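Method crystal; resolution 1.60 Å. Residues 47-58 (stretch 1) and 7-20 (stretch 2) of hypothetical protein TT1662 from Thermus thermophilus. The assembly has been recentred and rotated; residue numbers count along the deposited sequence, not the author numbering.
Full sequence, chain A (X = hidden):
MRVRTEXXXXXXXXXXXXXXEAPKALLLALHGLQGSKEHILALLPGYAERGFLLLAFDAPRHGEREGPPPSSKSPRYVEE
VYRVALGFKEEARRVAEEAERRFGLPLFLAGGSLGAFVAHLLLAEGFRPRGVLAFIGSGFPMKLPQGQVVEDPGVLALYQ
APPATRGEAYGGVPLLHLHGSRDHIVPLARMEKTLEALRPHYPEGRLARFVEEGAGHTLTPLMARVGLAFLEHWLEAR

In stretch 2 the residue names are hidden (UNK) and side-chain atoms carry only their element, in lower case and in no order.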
# COMPACT_ATOMS: atom_id res chain seq x y z
N TYR A 47 10.24 5.33 -11.66
CA TYR A 47 11.16 5.39 -10.54
C TYR A 47 12.38 6.27 -10.89
O TYR A 47 12.70 7.14 -10.11
CB TYR A 47 11.63 3.98 -10.16
CG TYR A 47 10.68 3.16 -9.31
CD1 TYR A 47 11.15 2.60 -8.15
CD2 TYR A 47 9.37 2.92 -9.70
CE1 TYR A 47 10.31 1.77 -7.31
CE2 TYR A 47 8.52 2.08 -8.93
CZ TYR A 47 9.04 1.53 -7.74
OH TYR A 47 8.24 0.72 -6.98
N ALA A 48 12.94 6.04 -12.08
CA ALA A 48 14.10 6.86 -12.47
C ALA A 48 13.67 8.30 -12.65
O ALA A 48 14.38 9.25 -12.21
CB ALA A 48 14.74 6.26 -13.69
N GLU A 49 12.47 8.49 -13.22
CA GLU A 49 11.98 9.86 -13.42
C GLU A 49 11.76 10.65 -12.14
O GLU A 49 11.75 11.90 -12.11
CB GLU A 49 10.67 9.79 -14.24
CG GLU A 49 10.85 9.22 -15.59
CD GLU A 49 10.93 7.70 -15.68
OE1 GLU A 49 10.87 7.00 -14.66
OE2 GLU A 49 11.07 7.20 -16.80
N ARG A 50 11.61 9.95 -11.00
CA ARG A 50 11.40 10.53 -9.70
C ARG A 50 12.76 10.73 -9.01
O ARG A 50 12.85 11.29 -7.92
CB ARG A 50 10.51 9.56 -8.93
CG ARG A 50 9.81 10.01 -7.74
CD ARG A 50 8.68 10.97 -8.14
NE ARG A 50 7.45 10.36 -8.66
CZ ARG A 50 6.39 9.98 -7.93
NH1 ARG A 50 6.35 10.08 -6.60
NH2 ARG A 50 5.27 9.60 -8.57
N GLY A 51 13.84 10.24 -9.63
CA GLY A 51 15.15 10.50 -9.03
C GLY A 51 15.87 9.26 -8.51
O GLY A 51 16.96 9.37 -7.91
N PHE A 52 15.33 8.06 -8.71
CA PHE A 52 16.05 6.84 -8.26
C PHE A 52 16.96 6.31 -9.35
O PHE A 52 16.54 6.11 -10.50
CB PHE A 52 15.01 5.75 -7.87
CG PHE A 52 14.28 6.10 -6.61
CD1 PHE A 52 13.21 6.99 -6.62
CD2 PHE A 52 14.72 5.56 -5.38
CE1 PHE A 52 12.59 7.34 -5.40
CE2 PHE A 52 14.10 5.90 -4.20
CZ PHE A 52 13.01 6.81 -4.22
N LEU A 53 18.26 6.16 -8.99
CA LEU A 53 19.20 5.57 -9.92
C LEU A 53 19.00 4.06 -9.79
O LEU A 53 19.32 3.47 -8.73
CB LEU A 53 20.63 6.03 -9.50
CG LEU A 53 21.75 5.76 -10.50
CD1 LEU A 53 22.97 6.57 -9.96
CD2 LEU A 53 22.06 4.28 -10.63
N LEU A 54 18.43 3.47 -10.81
CA LEU A 54 18.14 2.01 -10.76
C LEU A 54 19.30 1.22 -11.24
O LEU A 54 19.91 1.52 -12.28
CB LEU A 54 17.00 1.66 -11.66
CG LEU A 54 15.78 2.61 -11.55
CD1 LEU A 54 14.70 2.11 -12.61
CD2 LEU A 54 15.22 2.61 -10.13
N LEU A 55 19.58 0.15 -10.52
CA LEU A 55 20.64 -0.81 -10.88
C LEU A 55 20.05 -2.24 -10.89
O LEU A 55 19.31 -2.55 -10.01
CB LEU A 55 21.73 -0.84 -9.81
CG LEU A 55 22.41 0.51 -9.58
CD1 LEU A 55 23.46 0.37 -8.41
CD2 LEU A 55 23.21 0.92 -10.79
N ALA A 56 20.43 -3.06 -11.86
CA ALA A 56 19.99 -4.47 -11.88
C ALA A 56 21.04 -5.28 -12.59
O ALA A 56 21.67 -4.78 -13.54
CB ALA A 56 18.66 -4.57 -12.61
N PHE A 57 21.29 -6.50 -12.13
CA PHE A 57 22.21 -7.34 -12.86
C PHE A 57 21.58 -8.71 -12.96
O PHE A 57 20.61 -9.03 -12.23
CB PHE A 57 23.58 -7.39 -12.18
CG PHE A 57 23.58 -8.00 -10.78
CD1 PHE A 57 23.92 -9.35 -10.60
CD2 PHE A 57 23.21 -7.23 -9.65
CE1 PHE A 57 23.92 -9.93 -9.29
CE2 PHE A 57 23.21 -7.78 -8.34
CZ PHE A 57 23.57 -9.15 -8.18
N ASP A 58 22.09 -9.53 -13.91
CA ASP A 58 21.52 -10.86 -14.09
C ASP A 58 21.99 -11.84 -13.01
O ASP A 58 23.16 -11.86 -12.64
CB ASP A 58 21.95 -11.43 -15.45
CG ASP A 58 21.29 -10.73 -16.62
OD1 ASP A 58 21.97 -10.56 -17.68
OD2 ASP A 58 20.12 -10.37 -16.49
N UNK A 7 25.55 0.61 -19.08
CA UNK A 7 26.10 -0.58 -18.42
C UNK A 7 27.30 -0.14 -17.62
O UNK A 7 28.21 0.51 -18.16
c UNK A 7 24.32 -3.06 -19.80
c UNK A 7 25.43 -2.12 -20.45
n UNK A 7 25.54 -6.44 -19.62
c UNK A 7 24.83 -5.43 -20.06
c UNK A 7 26.53 -1.65 -19.44
n UNK A 7 23.94 -5.59 -21.05
n UNK A 7 24.97 -4.28 -19.43
N UNK A 8 27.31 -0.46 -16.32
CA UNK A 8 28.42 -0.10 -15.43
C UNK A 8 29.04 -1.39 -14.98
O UNK A 8 28.49 -2.47 -15.22
c UNK A 8 27.89 2.85 -15.15
c UNK A 8 27.88 0.56 -14.19
c UNK A 8 26.51 2.30 -13.14
c UNK A 8 27.02 1.77 -14.45
N UNK A 9 30.20 -1.27 -14.34
CA UNK A 9 30.87 -2.40 -13.73
C UNK A 9 30.93 -2.13 -12.24
O UNK A 9 31.48 -1.11 -11.84
o UNK A 9 32.24 -2.89 -15.68
c UNK A 9 32.32 -2.61 -14.28
c UNK A 9 32.98 -3.85 -13.53
N UNK A 10 30.32 -3.03 -11.42
CA UNK A 10 30.31 -2.86 -9.97
C UNK A 10 30.64 -4.19 -9.36
O UNK A 10 30.03 -5.17 -9.73
c UNK A 10 28.55 -1.03 -9.89
c UNK A 10 27.00 -0.87 -9.69
c UNK A 10 28.94 -2.44 -9.52
c UNK A 10 29.27 -0.08 -8.99
N UNK A 11 31.65 -4.22 -8.50
CA UNK A 11 32.06 -5.44 -7.80
C UNK A 11 32.36 -6.52 -8.84
O UNK A 11 32.15 -7.73 -8.63
c UNK A 11 30.93 -5.86 -6.86
N UNK A 12 32.83 -6.08 -10.00
CA UNK A 12 33.18 -7.02 -11.03
C UNK A 12 32.07 -7.59 -11.88
O UNK A 12 32.33 -8.44 -12.73
N UNK A 13 30.84 -7.13 -11.68
CA UNK A 13 29.70 -7.57 -12.46
C UNK A 13 29.18 -6.46 -13.40
O UNK A 13 29.33 -5.27 -13.07
c UNK A 13 28.58 -7.93 -11.52
c UNK A 13 28.93 -9.17 -10.75
c UNK A 13 28.24 -9.06 -9.37
c UNK A 13 28.52 -10.41 -11.57
N UNK A 14 28.57 -6.89 -14.51
CA UNK A 14 27.98 -6.00 -15.51
C UNK A 14 26.60 -5.59 -15.01
O UNK A 14 25.69 -6.45 -14.91
o UNK A 14 27.43 -5.71 -17.81
c UNK A 14 27.84 -6.68 -16.87
N UNK A 15 26.46 -4.31 -14.67
CA UNK A 15 25.18 -3.88 -14.09
C UNK A 15 24.42 -2.93 -15.02
O UNK A 15 24.98 -1.90 -15.42
c UNK A 15 24.21 -2.83 -12.05
c UNK A 15 26.23 -4.16 -11.84
c UNK A 15 25.48 -3.19 -12.75
N UNK A 16 23.17 -3.26 -15.38
CA UNK A 16 22.34 -2.34 -16.16
C UNK A 16 21.92 -1.19 -15.24
O UNK A 16 21.45 -1.38 -14.09
c UNK A 16 20.78 -1.84 -18.70
c UNK A 16 18.85 -3.13 -17.83
c UNK A 16 20.13 -2.26 -17.46
c UNK A 16 21.13 -3.09 -16.70
N UNK A 17 22.07 0.01 -15.71
CA UNK A 17 21.70 1.16 -14.91
C UNK A 17 20.78 2.13 -15.62
O UNK A 17 20.98 2.43 -16.82
c UNK A 17 22.94 1.94 -14.45
N UNK A 18 19.75 2.59 -14.94
CA UNK A 18 18.87 3.61 -15.52
C UNK A 18 19.14 4.81 -14.65
O UNK A 18 18.76 4.90 -13.47
c UNK A 18 17.41 3.18 -15.43
n UNK A 18 13.78 3.89 -16.37
c UNK A 18 16.50 4.07 -16.20
c UNK A 18 16.21 3.53 -17.66
n UNK A 18 15.10 4.33 -18.22
n UNK A 18 13.00 5.34 -18.04
c UNK A 18 13.95 4.49 -17.57
N UNK A 19 19.83 5.78 -15.25
CA UNK A 19 20.34 6.91 -14.48
C UNK A 19 19.66 8.25 -14.74
O UNK A 19 19.78 8.80 -15.85
c UNK A 19 22.56 5.70 -14.46
c UNK A 19 24.21 5.71 -14.62
c UNK A 19 22.42 8.25 -13.93
c UNK A 19 21.87 7.05 -14.75
N UNK A 20 19.01 8.81 -13.73
CA UNK A 20 18.33 10.11 -13.96
C UNK A 20 19.40 11.19 -13.86
O UNK A 20 20.45 11.00 -13.24
c UNK A 20 17.30 10.20 -12.83
c UNK A 20 17.96 9.41 -11.70
c UNK A 20 18.76 8.28 -12.37
O HOH W 1 24.55 -8.79 -15.21
O HOH W 2 11.99 4.18 -14.10

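Position 7 has three carbons, a nitrogen, then a carbon carrying two more nitrogens. That is a guanidinium, and it does not touch stretch 1. It is Arg7.

Position 8 has four carbons, forked at the second, and an end carbon meets Leu55. It is Leu8; its CD1 lies 4.3 Å from Leu55 CD2.

Position 9 has one carbon carrying an oxygen and a carbon, out of reach of stretch 1. It is Thr9.

Position 10 again has four carbons forked at the second, and an end carbon meets Leu55. It is Leu10; its CD1 is 4.0 Å from Leu55 CD1.

Position 11 has a single carbon and does not meet stretch 1: Ala11. Position 12 has no side-chain atoms and does not meet it either: Gly12. Its backbone angles by themselves call for glycine. Both lie in a type I' turn that starts at Leu10.

Position 13 closes that turn. It has four carbons forked at the second, and an end carbon nears the Phe57 ring. It is Leu13; its CD1 approaches Phe57 CE1 at 4.4 Å.

Position 14 has one carbon, then one oxygen. Water 1 links its backbone O to Asp58 N. It is Ser14; its OG accepts a hydrogen bond from Arg7 NH1 at 2.7 Å.

Position 15 has one carbon carrying two carbons, which meet Leu55 and Phe57. It is Val15; CG1 is 3.9 Å from Leu55 CB, and CG2 is 4.2 Å from Phe57 CB.

Position 16 has four carbons forked at the second, and its backbone pairs with Ala56. It is Leu16, with Leu16 N to Ala56 O at 2.8 Å and Ala56 N to Leu16 O at 3.0 Å.

Position 17 has one carbon, packed on Leu55. It is Ala17; its CB is 3.8 Å from Leu55 CD2.

Position 18 has three carbons, a nitrogen, then a carbon with two nitrogens, one of which meets the Glu49 carboxylate. It is Arg18; its NH2 forms a salt bridge with Glu49 OE2 at 3.0 Å. Water 2 accepts from its NH1 and from Ala48 N, and donates to Glu49 OE1.

Position 19 has four carbons, forked at the first, one arm two carbons long. That arm meets Leu53. It is Ile19, with CG1 4.0 Å from Leu53 CG.

Position 20 has three carbons closing a ring onto the backbone N, against Ala48 and Leu53. It is Pro20; CB is 3.1 Å from Ala48 O, and CD is 4.1 Å from Leu53 CB.

The contact is an antiparallel strand pairing. Besides the Leu16–Ala56 pair, Arg18 N binds Leu54 O at 2.9 Å and Leu54 N binds Arg18 O at 3.0 Å. Leu55 and Ala17 form the non-hydrogen-bonded pair between them. Their side chains share one face, where Leu55 also meets Leu8, Leu10 and Val15. Leu54, Ala56, Leu16 and Arg18 point to the other. There Arg18 reaches Glu49, adding a charged link to the backbone ladder.

Stretch 2 7-20: RLTLAGLSVLARIP
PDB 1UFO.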